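Local coordinates for gentamicin resistance protein (Enterococcus gallinarum, PDB 6CTZ) that probably transfers phosphate from a guanine nucleotide to the 2'' hydroxyl of aminoglycosides such as kanamycin, giving gentamicin resistance, at residues L2-M7 with F40-S45; N53-L58 with P71-I76. The protein carries 2 engineered substitutions. One frame throughout, in Å; residues are numbered along the deposited sequence.

Contact 1: L2-M7 with F40-S45; sequences LHYTTM and FRFPKS. With GDP (guanosine-5'-diphosphate), chain B.
Y4 turns the edge of its ring to the face of F42, well short of perpendicular, and no hydrogen bond joins the two segments. This T-shaped pair joins the N-terminal helix 2-11 to strand 38-43 of the five-stranded antiparallel sheet, the N-lobe sheet of a protein-kinase-like fold. Y4 CD1 does the touching. It stands over the middle of the F42 ring, 3.4 Å above its plane, and lies 3.5 Å from F42 CE2. The ring centroids are 4.7 Å apart and the planes meet at 61°. Y4 CE1 follows along the F42 ring toward CG, while Y4 CB sits near F42 CZ. The Y4 CG lies beside the backbone N, which sends the ring from the helix toward the strand. H3 CD2 lies over the centre of one Y4 face.

M7, one turn later, makes the second contact. Its chain bends at CG-SD (chi3 -71°), and the methyl CE comes obliquely to the F42 ring, 3.8 Å from F42 CE1. The same methyl lies over the rim of the H3 imidazole. F42 is buried. It also stacks with F85 and touches I8, a later residue of helix 2-11.

The neighbouring strand residue, R41, serves the nucleotide. Its chain runs extended from CG to NE and carries the guanidinium to GDP. NE and NH2 both donate to the alpha-phosphate oxygen O1A, which lies at the guanidinium edge near its plane. Both bonds are bent. R41 NH1 turns to E55 in a salt bridge, so the guanidinium has the phosphate at NE and NH2 and a carboxylate at NH1. The shorter of the two phosphate bonds runs from R41 NE to GDP O1A, at 2.7 Å and an N-H...O angle of 140°.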
loop_
_atom_site.group_PDB
_atom_site.type_symbol
_atom_site.label_atom_id
_atom_site.label_comp_id
_atom_site.label_asym_id
_atom_site.label_seq_id
_atom_site.Cartn_x
_atom_site.Cartn_y
_atom_site.Cartn_z
ATOM N N LEU A 2 -9.752 -26.796 5.832
ATOM C CA LEU A 2 -9.975 -27.333 7.172
ATOM C C LEU A 2 -8.939 -26.817 8.164
ATOM O O LEU A 2 -9.215 -26.730 9.367
ATOM C CB LEU A 2 -9.942 -28.863 7.115
ATOM C CG LEU A 2 -10.210 -29.660 8.391
ATOM C CD1 LEU A 2 -11.592 -29.351 8.941
ATOM C CD2 LEU A 2 -10.068 -31.142 8.098
ATOM N N HIS A 3 -7.795 -26.408 7.662
ATOM C CA HIS A 3 -6.737 -25.892 8.508
ATOM C C HIS A 3 -7.150 -24.539 9.132
ATOM O O HIS A 3 -7.102 -24.323 10.326
ATOM C CB HIS A 3 -5.466 -25.748 7.687
ATOM C CG HIS A 3 -4.350 -25.059 8.408
ATOM N ND1 HIS A 3 -3.872 -25.489 9.622
ATOM C CD2 HIS A 3 -3.621 -23.969 8.084
ATOM C CE1 HIS A 3 -2.907 -24.687 10.023
ATOM N NE2 HIS A 3 -2.747 -23.750 9.113
ATOM N N TYR A 4 -7.575 -23.644 8.280
ATOM C CA TYR A 4 -7.984 -22.335 8.779
ATOM C C TYR A 4 -9.298 -22.414 9.545
ATOM O O TYR A 4 -9.465 -21.743 10.569
ATOM C CB TYR A 4 -8.072 -21.334 7.626
ATOM C CG TYR A 4 -6.762 -21.182 6.891
ATOM C CD1 TYR A 4 -5.788 -20.306 7.347
ATOM C CD2 TYR A 4 -6.488 -21.939 5.760
ATOM C CE1 TYR A 4 -4.582 -20.169 6.683
ATOM C CE2 TYR A 4 -5.285 -21.815 5.090
ATOM C CZ TYR A 4 -4.334 -20.932 5.553
ATOM O OH TYR A 4 -3.139 -20.814 4.883
ATOM N N THR A 5 -10.239 -23.239 9.077
ATOM C CA THR A 5 -11.534 -23.324 9.748
ATOM C C THR A 5 -11.401 -23.912 11.148
ATOM O O THR A 5 -12.109 -23.495 12.070
ATOM C CB THR A 5 -12.522 -24.129 8.903
ATOM O OG1 THR A 5 -12.054 -25.475 8.766
ATOM C CG2 THR A 5 -12.656 -23.504 7.527
ATOM N N THR A 6 -10.490 -24.868 11.333
ATOM C CA THR A 6 -10.307 -25.446 12.661
ATOM C C THR A 6 -9.747 -24.420 13.638
ATOM O O THR A 6 -10.210 -24.330 14.780
ATOM C CB THR A 6 -9.420 -26.684 12.587
ATOM O OG1 THR A 6 -10.047 -27.655 11.744
ATOM C CG2 THR A 6 -9.224 -27.287 13.977
ATOM N N MET A 7 -8.762 -23.623 13.206
ATOM C CA MET A 7 -8.249 -22.569 14.073
ATOM C C MET A 7 -9.347 -21.589 14.450
ATOM O O MET A 7 -9.471 -21.196 15.617
ATOM C CB MET A 7 -7.106 -21.829 13.385
ATOM C CG MET A 7 -5.800 -22.587 13.392
ATOM S SD MET A 7 -4.423 -21.551 12.873
ATOM C CE MET A 7 -4.786 -21.364 11.129
ATOM N N PHE A 40 -11.248 -13.395 7.564
ATOM C CA PHE A 40 -10.169 -13.858 8.425
ATOM C C PHE A 40 -8.856 -13.742 7.668
ATOM O O PHE A 40 -8.737 -14.218 6.530
ATOM C CB PHE A 40 -10.424 -15.260 8.986
ATOM C CG PHE A 40 -11.368 -15.245 10.139
ATOM C CD1 PHE A 40 -12.740 -15.277 9.928
ATOM C CD2 PHE A 40 -10.888 -15.116 11.433
ATOM C CE1 PHE A 40 -13.621 -15.237 10.997
ATOM C CE2 PHE A 40 -11.758 -15.065 12.501
ATOM C CZ PHE A 40 -13.126 -15.116 12.283
ATOM N N ARG A 41 -7.891 -13.069 8.287
ATOM C CA ARG A 41 -6.692 -12.622 7.597
ATOM C C ARG A 41 -5.482 -13.165 8.342
ATOM O O ARG A 41 -5.285 -12.859 9.529
ATOM C CB ARG A 41 -6.680 -11.097 7.529
ATOM C CG ARG A 41 -5.577 -10.504 6.677
ATOM C CD ARG A 41 -5.791 -9.012 6.673
ATOM N NE ARG A 41 -4.785 -8.152 6.059
ATOM C CZ ARG A 41 -3.978 -7.355 6.754
ATOM N NH1 ARG A 41 -3.958 -7.402 8.083
ATOM N NH2 ARG A 41 -3.189 -6.498 6.122
ATOM N N PHE A 42 -4.682 -13.965 7.640
ATOM C CA PHE A 42 -3.620 -14.773 8.225
ATOM C C PHE A 42 -2.270 -14.324 7.693
ATOM O O PHE A 42 -2.025 -14.432 6.478
ATOM C CB PHE A 42 -3.846 -16.241 7.865
ATOM C CG PHE A 42 -5.081 -16.834 8.480
ATOM C CD1 PHE A 42 -5.036 -17.421 9.739
ATOM C CD2 PHE A 42 -6.285 -16.816 7.795
ATOM C CE1 PHE A 42 -6.175 -17.975 10.307
ATOM C CE2 PHE A 42 -7.427 -17.370 8.354
ATOM C CZ PHE A 42 -7.371 -17.947 9.614
ATOM N N PRO A 43 -1.367 -13.839 8.545
ATOM C CA PRO A 43 -0.026 -13.470 8.072
ATOM C C PRO A 43 0.704 -14.626 7.407
ATOM O O PRO A 43 0.533 -15.794 7.761
ATOM C CB PRO A 43 0.689 -13.034 9.356
ATOM C CG PRO A 43 -0.424 -12.492 10.211
ATOM C CD PRO A 43 -1.597 -13.415 9.937
ATOM N N LYS A 44 1.545 -14.276 6.436
ATOM C CA LYS A 44 2.317 -15.261 5.692
ATOM C C LYS A 44 3.758 -15.378 6.170
ATOM O O LYS A 44 4.504 -16.207 5.642
ATOM C CB LYS A 44 2.269 -14.946 4.191
ATOM C CG LYS A 44 0.884 -15.134 3.571
ATOM C CD LYS A 44 0.763 -14.475 2.197
ATOM C CE LYS A 44 1.755 -15.044 1.195
ATOM N NZ LYS A 44 1.482 -14.565 -0.190
ATOM N N SER A 45 4.163 -14.586 7.159
ATOM C CA SER A 45 5.547 -14.580 7.622
ATOM C C SER A 45 5.601 -13.844 8.952
ATOM O O SER A 45 4.625 -13.219 9.378
ATOM C CB SER A 45 6.437 -13.836 6.636
ATOM O OG SER A 45 6.046 -12.470 6.596
HETATM P PB GDP B . -1.513 -8.084 1.971
HETATM O O1B GDP B . -1.054 -7.310 3.183
HETATM O O2B GDP B . -1.490 -7.243 0.711
HETATM O O3B GDP B . -0.800 -9.410 1.838
HETATM O O3A GDP B . -3.051 -8.477 2.286
HETATM P PA GDP B . -4.371 -7.540 2.242
HETATM O O1A GDP B . -4.678 -6.989 3.603
HETATM O O2A GDP B . -4.232 -6.493 1.151
HETATM O "O5'" GDP B . -5.509 -8.646 1.900
HETATM C "C5'" GDP B . -5.353 -9.458 0.745
HETATM C "C4'" GDP B . -6.528 -9.231 -0.176
HETATM O "O4'" GDP B . -7.709 -9.727 0.454
HETATM C "C3'" GDP B . -6.842 -7.775 -0.474
HETATM O "O3'" GDP B . -5.997 -7.220 -1.488
HETATM C "C2'" GDP B . -8.269 -7.896 -0.946
HETATM O "O2'" GDP B . -8.314 -8.426 -2.275
HETATM C "C1'" GDP B . -8.815 -8.970 -0.019
HETATM N N9 GDP B . -9.461 -8.345 1.153
HETATM C C8 GDP B . -8.951 -8.179 2.394
HETATM N N7 GDP B . -9.870 -7.565 3.184
HETATM C C5 GDP B . -10.970 -7.347 2.438
HETATM C C6 GDP B . -12.290 -6.734 2.629
HETATM O O6 GDP B . -12.623 -6.269 3.737
HETATM N N1 GDP B . -13.118 -6.723 1.573
HETATM C C2 GDP B . -12.791 -7.224 0.361
HETATM N N2 GDP B . -13.693 -7.181 -0.638
HETATM N N3 GDP B . -11.592 -7.793 0.108
HETATM C C4 GDP B . -10.688 -7.872 1.106
#

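Contact 2: N53-L58 with P71-I76; sequences NKEIQL and PQYVYI
E55 leaves helix 46-62 with its CB already against Y73, 3.4 Å from Y73 OH and at the edge of the ring, near the ring plane. CG lies beside the backbone N (chi1 -68°) and passes the same hydroxyl at a longer distance. From CG on the chain is extended. The carboxylate therefore ends beside the phenol oxygen, with E55 CD 3.4 Å from Y73 OH and the carboxylate plane turned 77° from the ring. OE1 forms a salt bridge with R41 NH1. OE2 accepts from the backbone N of F215, and it also takes a bond of 2.7 Å donated by a water. That water lies 2.6 Å from Y73 OH and hydrogen-bonds to it, bridging acid and phenol.

In a protein-kinase-like N-lobe, helix 46-62 probably corresponds to the kinase C helix and packs on the five-stranded sheet. The E55-R41 pair resembles the kinase glutamate-lysine pair, and F215 follows the magnesium ligand D214. R41, F215 and the water together hold the buried carboxylate in place.

The next helix residue, I56, supplies the apolar part. Its CG1 approaches the Y73 ring obliquely, 3.7 Å from Y73 CD2, and the two side chains cross at about a right angle. I56 CG2 goes to the other strand residue, reaching I76 CD1 at 4.0 Å. V86 of the adjoining strand 83-89 touches both I56 and Y73. The axis of helix 53-58 runs 10.4 Å from that of strand 73-76, with 135° between their directions. Between Y73 and I76 the strand carries a classic beta bulge, in which V74 and Y75 both face G87.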
loop_
_atom_site.group_PDB
_atom_site.type_symbol
_atom_site.label_atom_id
_atom_site.label_comp_id
_atom_site.label_asym_id
_atom_site.label_seq_id
_atom_site.Cartn_x
_atom_site.Cartn_y
_atom_site.Cartn_z
ATOM N N ASN A 53 0.474 -6.983 14.147
ATOM C CA ASN A 53 0.492 -6.459 15.509
ATOM C C ASN A 53 0.410 -4.938 15.518
ATOM O O ASN A 53 -0.246 -4.352 16.388
ATOM C CB ASN A 53 1.713 -6.967 16.268
ATOM C CG ASN A 53 1.478 -8.333 16.839
ATOM O OD1 ASN A 53 0.383 -8.618 17.316
ATOM N ND2 ASN A 53 2.479 -9.193 16.776
ATOM N N LYS A 54 1.058 -4.285 14.548
ATOM C CA LYS A 54 0.922 -2.841 14.388
ATOM C C LYS A 54 -0.518 -2.460 14.052
ATOM O O LYS A 54 -1.096 -1.576 14.688
ATOM C CB LYS A 54 1.887 -2.356 13.302
ATOM C CG LYS A 54 1.664 -0.918 12.835
ATOM C CD LYS A 54 2.640 -0.534 11.740
ATOM C CE LYS A 54 2.413 -1.300 10.444
ATOM N NZ LYS A 54 3.559 -1.093 9.501
ATOM N N GLU A 55 -1.128 -3.142 13.071
ATOM C CA GLU A 55 -2.508 -2.820 12.705
ATOM C C GLU A 55 -3.471 -3.029 13.870
ATOM O O GLU A 55 -4.417 -2.252 14.042
ATOM C CB GLU A 55 -2.956 -3.626 11.480
ATOM C CG GLU A 55 -2.249 -3.238 10.185
ATOM C CD GLU A 55 -2.892 -3.901 8.990
ATOM O OE1 GLU A 55 -2.482 -5.027 8.654
ATOM O OE2 GLU A 55 -3.830 -3.315 8.404
ATOM N N ILE A 56 -3.253 -4.077 14.672
ATOM C CA ILE A 56 -4.126 -4.335 15.816
ATOM C C ILE A 56 -4.172 -3.126 16.747
ATOM O O ILE A 56 -5.228 -2.784 17.300
ATOM C CB ILE A 56 -3.682 -5.619 16.546
ATOM C CG1 ILE A 56 -4.062 -6.854 15.721
ATOM C CG2 ILE A 56 -4.273 -5.678 17.966
ATOM C CD1 ILE A 56 -3.398 -8.134 16.190
ATOM N N GLN A 57 -3.027 -2.460 16.939
ATOM C CA GLN A 57 -2.973 -1.301 17.825
ATOM C C GLN A 57 -3.413 -0.027 17.117
ATOM O O GLN A 57 -4.057 0.834 17.728
ATOM C CB GLN A 57 -1.556 -1.111 18.353
ATOM C CG GLN A 57 -1.003 -2.269 19.168
ATOM C CD GLN A 57 0.491 -2.112 19.359
ATOM O OE1 GLN A 57 1.289 -2.739 18.653
ATOM N NE2 GLN A 57 0.880 -1.247 20.284
ATOM N N LEU A 58 -3.045 0.124 15.840
ATOM C CA LEU A 58 -3.262 1.391 15.150
ATOM C C LEU A 58 -4.711 1.570 14.717
ATOM O O LEU A 58 -5.282 2.658 14.873
ATOM C CB LEU A 58 -2.350 1.482 13.924
ATOM C CG LEU A 58 -2.579 2.712 13.040
ATOM C CD1 LEU A 58 -2.210 4.004 13.771
ATOM C CD2 LEU A 58 -1.807 2.611 11.737
ATOM N N PRO A 71 -10.743 -1.741 8.367
ATOM C CA PRO A 71 -10.987 -2.991 9.103
ATOM C C PRO A 71 -11.077 -2.760 10.603
ATOM O O PRO A 71 -10.289 -2.020 11.195
ATOM C CB PRO A 71 -9.769 -3.849 8.758
ATOM C CG PRO A 71 -9.315 -3.324 7.423
ATOM C CD PRO A 71 -9.531 -1.838 7.532
ATOM N N GLN A 72 -12.027 -3.447 11.226
ATOM C CA GLN A 72 -12.181 -3.416 12.674
ATOM C C GLN A 72 -12.096 -4.841 13.181
ATOM O O GLN A 72 -13.038 -5.631 13.018
ATOM C CB GLN A 72 -13.510 -2.805 13.050
ATOM C CG GLN A 72 -13.581 -1.353 12.743
ATOM C CD GLN A 72 -14.758 -0.784 13.436
ATOM O OE1 GLN A 72 -14.643 -0.220 14.515
ATOM N NE2 GLN A 72 -15.926 -1.007 12.863
ATOM N N TYR A 73 -10.971 -5.167 13.797
ATOM C CA TYR A 73 -10.713 -6.542 14.193
ATOM C C TYR A 73 -11.564 -6.881 15.408
ATOM O O TYR A 73 -11.324 -6.375 16.507
ATOM C CB TYR A 73 -9.229 -6.706 14.494
ATOM C CG TYR A 73 -8.277 -6.370 13.349
ATOM C CD1 TYR A 73 -8.677 -6.397 12.004
ATOM C CD2 TYR A 73 -6.959 -6.037 13.624
ATOM C CE1 TYR A 73 -7.779 -6.104 10.990
ATOM C CE2 TYR A 73 -6.067 -5.750 12.623
ATOM C CZ TYR A 73 -6.475 -5.786 11.311
ATOM O OH TYR A 73 -5.561 -5.495 10.330
ATOM N N VAL A 74 -12.567 -7.721 15.207
ATOM C CA VAL A 74 -13.416 -8.203 16.292
ATOM C C VAL A 74 -12.835 -9.462 16.909
ATOM O O VAL A 74 -12.943 -9.677 18.119
ATOM C CB VAL A 74 -14.837 -8.441 15.738
ATOM C CG1 VAL A 74 -15.717 -9.208 16.736
ATOM C CG2 VAL A 74 -15.471 -7.110 15.357
ATOM N N TYR A 75 -12.217 -10.301 16.089
ATOM C CA TYR A 75 -11.667 -11.578 16.519
ATOM C C TYR A 75 -10.153 -11.488 16.431
ATOM O O TYR A 75 -9.610 -11.134 15.380
ATOM C CB TYR A 75 -12.201 -12.700 15.633
ATOM C CG TYR A 75 -13.701 -12.838 15.771
ATOM C CD1 TYR A 75 -14.264 -13.314 16.950
ATOM C CD2 TYR A 75 -14.554 -12.481 14.732
ATOM C CE1 TYR A 75 -15.631 -13.430 17.089
ATOM C CE2 TYR A 75 -15.931 -12.602 14.864
ATOM C CZ TYR A 75 -16.462 -13.076 16.045
ATOM O OH TYR A 75 -17.830 -13.188 16.190
ATOM N N ILE A 76 -9.473 -11.764 17.540
ATOM C CA ILE A 76 -8.020 -11.712 17.582
ATOM C C ILE A 76 -7.547 -13.090 18.013
ATOM O O ILE A 76 -7.763 -13.500 19.162
ATOM C CB ILE A 76 -7.498 -10.600 18.500
ATOM C CG1 ILE A 76 -8.001 -9.237 17.995
ATOM C CG2 ILE A 76 -5.982 -10.620 18.533
ATOM C CD1 ILE A 76 -7.424 -8.042 18.716
HETATM O O HOH W 1 -6.141 -4.710 7.886
#

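How the contacts relate
The two contacts lie in series along the chain, contact 1 closing before contact 2 opens. Their centres are 15 Å apart. Both use the five-stranded N-lobe sheet: contact 1 reaches strand 38-43, and contact 2 reaches the outermost strand 73-78, with strand 83-89 between them. Helix 46-62 of contact 2 follows strand 38-43 directly. The contacts meet through the salt bridge of R41 NH1 with E55 OE1, 2.9 Å, and through F40 packing on Y75. Helix 2-11 is thus packed on the same sheet as helix 46-62. The GDP-binding strand of contact 1 and the helix after it belong to one N-lobe unit around the nucleotide.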